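Long-range contacts in L-asparagine oxygenase (Streptomyces coelicolor, PDB 2OG5), which hydroxylates L-asparagine at C3, using iron(II), 2-oxoglutarate and O2, to supply (2S,3S)-3-hydroxyasparagine for the lipopeptide calcium-dependent antibiotic: residues F178-A183 / V308-R313; H187-V192 / V304-T309. One frame throughout, in Å; residues are numbered along the deposited sequence.

Overall arrangement
Both contacts lie deep in the single chain, about 8 Å apart between centres, and share Val-308 and Thr-309. Every touching residue of contact 1 is buried, while contact 2 also includes the partly exposed Arg-188, Asp-190 and Arg-307. Contact 1 joins strands 176-179 and 309-313 in the four-stranded antiparallel sheet; contact 2 joins strands 191-196 and 301-305 in the larger mixed sheet. Strands 176-179 and 191-196 follow each other in the chain, as do 301-305 and 309-313. Contact 1 gathers imidazoles and a carboxylate round a metal, whereas contact 2 relies on backbone pairing and a buried asparagine amide, with a salt bridge inside segment 304-309. Asn-306 OD1 links them, probably hydrogen-bonded to Glu-181 N at 2.8 Å.

Contact 1 of 2, residues F178-A183 / V308-R313; sequences FHNENA and VTVHGR. With NA (sodium ion), chain B.
The imidazoles of His-179 and His-311 meet obliquely, their planes 53° apart, with CE1 of His-179 over one face of the His-311 ring. At the edge of that ring, in its plane, sits OE1 of Glu-181, 3.1 Å from His-311 CE1, and the carboxylate is nearly coplanar with the imidazole. Water 2 lies in plane at the edge of both imidazoles. A sodium ion draws the three groups together: it is bound by His-311 NE2 at 2.1 Å, by Glu-181 OE1 at 2.0 Å and by His-179 NE2 at 2.4 Å, with three waters completing six ligands. In both histidines CG lies between the backbone N and the carbonyl carbon (chi1 62° and 69°), which turns both rings to the metal from one face of the sheet. Thr-177 O accepts a hydrogen bond from ND1 of His-179 and so fixes that ring's rotation. Behind the rings the strands pair antiparallel: His-311 N donates to His-179 O at 2.9 Å, and His-179 N returns a bond to His-311 O. Val-310 spreads its methyls along segment 178-183, CG2 against Phe-178 CD1 at 3.8 Å and CG1 against the amide of Asn-180, whose OD1 accepts from Val-264 N. This is the facial two-histidine, one-carboxylate triad of the 2-oxoglutarate-dependent oxygenases, set on a jelly-roll scaffold, with sodium here occupying the iron(II) site.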
loop_
_atom_site.group_PDB
_atom_site.type_symbol
_atom_site.label_atom_id
_atom_site.label_comp_id
_atom_site.label_asym_id
_atom_site.label_seq_id
_atom_site.Cartn_x
_atom_site.Cartn_y
_atom_site.Cartn_z
ATOM N N PHE A 178 -0.404 1.172 13.354
ATOM C CA PHE A 178 -0.683 2.165 12.309
ATOM C C PHE A 178 0.560 2.911 11.856
ATOM O O PHE A 178 1.357 3.370 12.674
ATOM C CB PHE A 178 -1.710 3.198 12.789
ATOM C CG PHE A 178 -3.118 2.672 12.851
ATOM C CD1 PHE A 178 -3.805 2.307 11.698
ATOM C CD2 PHE A 178 -3.770 2.569 14.076
ATOM C CE1 PHE A 178 -5.114 1.828 11.773
ATOM C CE2 PHE A 178 -5.076 2.094 14.150
ATOM C CZ PHE A 178 -5.746 1.734 13.002
ATOM N N HIS A 179 0.688 3.059 10.537
ATOM C CA HIS A 179 1.805 3.778 9.950
ATOM C C HIS A 179 1.498 4.207 8.524
ATOM O O HIS A 179 0.702 3.577 7.824
ATOM C CB HIS A 179 3.064 2.902 9.944
ATOM C CG HIS A 179 2.930 1.655 9.125
ATOM N ND1 HIS A 179 2.243 0.540 9.563
ATOM C CD2 HIS A 179 3.382 1.351 7.886
ATOM C CE1 HIS A 179 2.279 -0.392 8.627
ATOM N NE2 HIS A 179 2.964 0.074 7.599
ATOM N N ASN A 180 2.152 5.288 8.108
ATOM C CA ASN A 180 2.332 5.574 6.687
ATOM C C ASN A 180 3.444 4.659 6.194
ATOM O O ASN A 180 4.426 4.441 6.910
ATOM C CB ASN A 180 2.743 7.033 6.455
ATOM C CG ASN A 180 1.656 8.023 6.846
ATOM O OD1 ASN A 180 1.829 8.796 7.783
ATOM N ND2 ASN A 180 0.540 8.012 6.118
ATOM N N GLU A 181 3.274 4.106 5.000
ATOM C CA GLU A 181 4.293 3.247 4.408
ATOM C C GLU A 181 5.583 4.033 4.192
ATOM O O GLU A 181 5.568 5.093 3.576
ATOM C CB GLU A 181 3.801 2.685 3.075
ATOM C CG GLU A 181 4.632 1.529 2.557
ATOM C CD GLU A 181 4.511 0.299 3.410
ATOM O OE1 GLU A 181 3.495 0.162 4.123
ATOM O OE2 GLU A 181 5.447 -0.537 3.405
ATOM N N ASN A 182 6.686 3.493 4.703
ATOM C CA ASN A 182 8.018 4.061 4.544
ATOM C C ASN A 182 8.025 5.541 4.909
ATOM O O ASN A 182 8.556 6.376 4.178
ATOM C CB ASN A 182 8.567 3.829 3.116
ATOM C CG ASN A 182 8.713 2.343 2.774
ATOM O OD1 ASN A 182 8.760 1.955 1.593
ATOM N ND2 ASN A 182 8.776 1.502 3.800
ATOM N N ALA A 183 7.449 5.846 6.076
ATOM C CA ALA A 183 7.264 7.221 6.538
ATOM C C ALA A 183 8.564 8.026 6.546
ATOM O O ALA A 183 8.554 9.228 6.280
ATOM C CB ALA A 183 6.621 7.237 7.942
ATOM N N VAL A 308 -2.422 10.742 3.248
ATOM C CA VAL A 308 -3.434 11.142 4.230
ATOM C C VAL A 308 -3.937 10.001 5.116
ATOM O O VAL A 308 -4.659 10.250 6.081
ATOM C CB VAL A 308 -4.652 11.817 3.562
ATOM C CG1 VAL A 308 -4.263 13.167 2.979
ATOM C CG2 VAL A 308 -5.283 10.913 2.513
ATOM N N THR A 309 -3.546 8.767 4.817
ATOM C CA THR A 309 -4.099 7.603 5.491
ATOM C C THR A 309 -2.996 6.679 5.963
ATOM O O THR A 309 -2.111 6.329 5.176
ATOM C CB THR A 309 -5.066 6.869 4.540
ATOM O OG1 THR A 309 -6.130 7.764 4.220
ATOM C CG2 THR A 309 -5.665 5.599 5.156
ATOM N N VAL A 310 -3.055 6.314 7.242
ATOM C CA VAL A 310 -2.206 5.288 7.827
ATOM C C VAL A 310 -2.904 3.939 7.761
ATOM O O VAL A 310 -4.128 3.869 7.643
ATOM C CB VAL A 310 -1.847 5.605 9.291
ATOM C CG1 VAL A 310 -1.039 6.905 9.384
ATOM C CG2 VAL A 310 -3.109 5.712 10.183
ATOM N N HIS A 311 -2.129 2.862 7.811
ATOM C CA HIS A 311 -2.734 1.532 7.841
ATOM C C HIS A 311 -2.044 0.633 8.842
ATOM O O HIS A 311 -0.909 0.870 9.265
ATOM C CB HIS A 311 -2.746 0.898 6.444
ATOM C CG HIS A 311 -1.392 0.525 5.934
ATOM N ND1 HIS A 311 -0.547 1.433 5.327
ATOM C CD2 HIS A 311 -0.736 -0.660 5.936
ATOM C CE1 HIS A 311 0.569 0.821 4.976
ATOM N NE2 HIS A 311 0.484 -0.447 5.339
ATOM N N GLY A 312 -2.780 -0.402 9.221
ATOM C CA GLY A 312 -2.317 -1.436 10.129
ATOM C C GLY A 312 -3.079 -2.715 9.850
ATOM O O GLY A 312 -3.730 -2.855 8.816
ATOM N N ARG A 313 -2.967 -3.669 10.758
ATOM C CA ARG A 313 -3.561 -4.974 10.558
ATOM C C ARG A 313 -3.782 -5.628 11.898
ATOM O O ARG A 313 -2.930 -5.548 12.779
ATOM C CB ARG A 313 -2.652 -5.876 9.721
ATOM C CG ARG A 313 -3.425 -7.028 9.085
ATOM C CD ARG A 313 -2.739 -8.384 9.197
ATOM N NE ARG A 313 -1.290 -8.284 9.122
ATOM C CZ ARG A 313 -0.461 -8.404 10.160
ATOM N NH1 ARG A 313 -0.915 -8.645 11.395
ATOM N NH2 ARG A 313 0.844 -8.264 9.964
HETATM NA NA NA B . 2.517 -0.980 5.448
HETATM O O HOH W 1 4.288 -1.798 5.599
HETATM O O HOH W 2 1.985 -2.855 6.043
HETATM O O HOH W 3 1.827 -2.502 3.528
#

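Contact 2 of 2, residues H187-V192 / V304-T309; sequences HRPDFV and VDNRVT
Backbone pairing joins Val-192 and Val-304, an antiparallel hydrogen-bonded pair in which Val-304 N donates to Val-192 O at 2.9 Å and Val-192 N returns the bond to Val-304 O. Next along, Phe-191 and Asp-305 form a non-hydrogen-bonded pair, and beyond the strand Asn-306 N reaches Asp-190 O at 2.8 Å.

Among side-chain hydrogen bonds, that of Asn-306 is central: CG stands opposite the backbone N (chi1 -164°), carrying ND2 to Pro-189 O at 2.8 Å with the acceptor in the amide plane. Its OD1 is the tie to the metal-binding segment 178-183. Water 4 bridges Arg-188 NE and Asn-306 O, while Arg-188 NH1 bonds to His-185 O.

The charged groups cluster beside Phe-191. Asp-305 OD1 takes Arg-307 N in an Asx turn and Arg-307 NE in a salt bridge of 2.8 Å, the two donors arriving from opposite faces of the carboxylate; OD2 is hydrogen-bonded to Ser-94 OG. Bends at chi2 and chi3 fold the arginine back, laying one guanidinium face over Asp-190 CB.

Van der Waals packing comes from the Phe-191 ring, whose CD1 lies 3.7 Å from Asp-305 CA and whose CZ is 3.5 Å from Arg-307 NH2, the guanidinium oblique to it. Asp-190 and Phe-191 both face Val-332, a classic beta bulge where strand 191-196 pairs, on its other side, with strand 326-333 in the jelly-roll core.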
loop_
_atom_site.group_PDB
_atom_site.type_symbol
_atom_site.label_atom_id
_atom_site.label_comp_id
_atom_site.label_asym_id
_atom_site.label_seq_id
_atom_site.Cartn_x
_atom_site.Cartn_y
_atom_site.Cartn_z
ATOM N N HIS A 187 10.653 9.990 -0.711
ATOM C CA HIS A 187 9.868 9.522 -1.852
ATOM C C HIS A 187 9.079 8.282 -1.496
ATOM O O HIS A 187 8.932 7.367 -2.301
ATOM C CB HIS A 187 10.786 9.262 -3.045
ATOM C CG HIS A 187 11.474 10.492 -3.526
ATOM N ND1 HIS A 187 10.783 11.579 -4.003
ATOM C CD2 HIS A 187 12.788 10.811 -3.607
ATOM C CE1 HIS A 187 11.638 12.526 -4.344
ATOM N NE2 HIS A 187 12.862 12.086 -4.111
ATOM N N ARG A 188 8.539 8.277 -0.284
ATOM C CA ARG A 188 7.666 7.198 0.152
ATOM C C ARG A 188 6.474 7.046 -0.799
ATOM O O ARG A 188 6.110 7.979 -1.511
ATOM C CB ARG A 188 7.198 7.458 1.575
ATOM C CG ARG A 188 6.347 8.695 1.752
ATOM C CD ARG A 188 6.199 9.006 3.233
ATOM N NE ARG A 188 5.627 10.326 3.469
ATOM C CZ ARG A 188 6.308 11.470 3.437
ATOM N NH1 ARG A 188 7.608 11.496 3.176
ATOM N NH2 ARG A 188 5.681 12.615 3.676
ATOM N N PRO A 189 5.868 5.848 -0.832
ATOM C CA PRO A 189 4.761 5.652 -1.756
ATOM C C PRO A 189 3.680 6.710 -1.611
ATOM O O PRO A 189 3.360 7.124 -0.492
ATOM C CB PRO A 189 4.231 4.272 -1.350
ATOM C CG PRO A 189 5.426 3.582 -0.815
ATOM C CD PRO A 189 6.175 4.628 -0.070
ATOM N N ASP A 190 3.093 7.118 -2.729
ATOM C CA ASP A 190 1.916 7.987 -2.714
ATOM C C ASP A 190 0.649 7.171 -2.522
ATOM O O ASP A 190 -0.229 7.574 -1.755
ATOM C CB ASP A 190 1.895 8.824 -3.977
ATOM C CG ASP A 190 3.115 9.725 -4.063
ATOM O OD1 ASP A 190 3.274 10.597 -3.186
ATOM O OD2 ASP A 190 3.959 9.525 -4.966
ATOM N N PHE A 191 0.561 6.021 -3.192
ATOM C CA PHE A 191 -0.489 5.028 -2.921
ATOM C C PHE A 191 0.137 3.684 -2.610
ATOM O O PHE A 191 1.179 3.333 -3.182
ATOM C CB PHE A 191 -1.462 4.864 -4.095
ATOM C CG PHE A 191 -2.144 6.132 -4.500
ATOM C CD1 PHE A 191 -3.244 6.611 -3.797
ATOM C CD2 PHE A 191 -1.707 6.841 -5.601
ATOM C CE1 PHE A 191 -3.858 7.784 -4.167
ATOM C CE2 PHE A 191 -2.335 8.018 -5.983
ATOM C CZ PHE A 191 -3.403 8.494 -5.251
ATOM N N VAL A 192 -0.522 2.922 -1.736
ATOM C CA VAL A 192 -0.185 1.526 -1.488
ATOM C C VAL A 192 -1.371 0.680 -1.931
ATOM O O VAL A 192 -2.500 0.919 -1.488
ATOM C CB VAL A 192 0.082 1.267 0.000
ATOM C CG1 VAL A 192 0.392 -0.222 0.253
ATOM C CG2 VAL A 192 1.237 2.147 0.490
ATOM N N VAL A 304 -4.736 2.570 -0.808
ATOM C CA VAL A 304 -4.638 3.499 0.310
ATOM C C VAL A 304 -3.836 4.728 -0.134
ATOM O O VAL A 304 -2.773 4.597 -0.725
ATOM C CB VAL A 304 -3.932 2.827 1.501
ATOM C CG1 VAL A 304 -3.826 3.771 2.677
ATOM C CG2 VAL A 304 -4.671 1.523 1.908
ATOM N N ASP A 305 -4.386 5.912 0.096
ATOM C CA ASP A 305 -3.690 7.162 -0.163
ATOM C C ASP A 305 -2.749 7.421 0.996
ATOM O O ASP A 305 -3.155 7.844 2.076
ATOM C CB ASP A 305 -4.699 8.296 -0.325
ATOM C CG ASP A 305 -4.047 9.607 -0.713
ATOM O OD1 ASP A 305 -2.822 9.739 -0.483
ATOM O OD2 ASP A 305 -4.756 10.514 -1.224
ATOM N N ASN A 306 -1.476 7.141 0.765
ATOM C CA ASN A 306 -0.455 7.178 1.800
ATOM C C ASN A 306 -0.062 8.584 2.219
ATOM O O ASN A 306 0.723 8.738 3.171
ATOM C CB ASN A 306 0.787 6.415 1.309
ATOM C CG ASN A 306 1.763 6.066 2.430
ATOM O OD1 ASN A 306 1.359 5.575 3.498
ATOM N ND2 ASN A 306 3.057 6.276 2.180
ATOM N N ARG A 307 -0.581 9.602 1.530
ATOM C CA ARG A 307 -0.363 10.999 1.949
ATOM C C ARG A 307 -1.249 11.372 3.141
ATOM O O ARG A 307 -0.868 12.230 3.946
ATOM C CB ARG A 307 -0.677 11.991 0.818
ATOM C CG ARG A 307 0.403 12.234 -0.230
ATOM C CD ARG A 307 0.410 11.217 -1.338
ATOM N NE ARG A 307 -0.863 11.091 -2.041
ATOM C CZ ARG A 307 -1.190 11.679 -3.190
ATOM N NH1 ARG A 307 -0.335 12.437 -3.851
ATOM N NH2 ARG A 307 -2.392 11.483 -3.703
ATOM N N VAL A 308 -2.422 10.742 3.248
ATOM C CA VAL A 308 -3.434 11.142 4.230
ATOM C C VAL A 308 -3.937 10.001 5.116
ATOM O O VAL A 308 -4.659 10.250 6.081
ATOM C CB VAL A 308 -4.652 11.817 3.562
ATOM C CG1 VAL A 308 -4.263 13.167 2.979
ATOM C CG2 VAL A 308 -5.283 10.913 2.513
ATOM N N THR A 309 -3.546 8.767 4.817
ATOM C CA THR A 309 -4.099 7.603 5.491
ATOM C C THR A 309 -2.996 6.679 5.963
ATOM O O THR A 309 -2.111 6.329 5.176
ATOM C CB THR A 309 -5.066 6.869 4.540
ATOM O OG1 THR A 309 -6.130 7.764 4.220
ATOM C CG2 THR A 309 -5.665 5.599 5.156
HETATM O O HOH W 4 3.012 9.665 4.573
#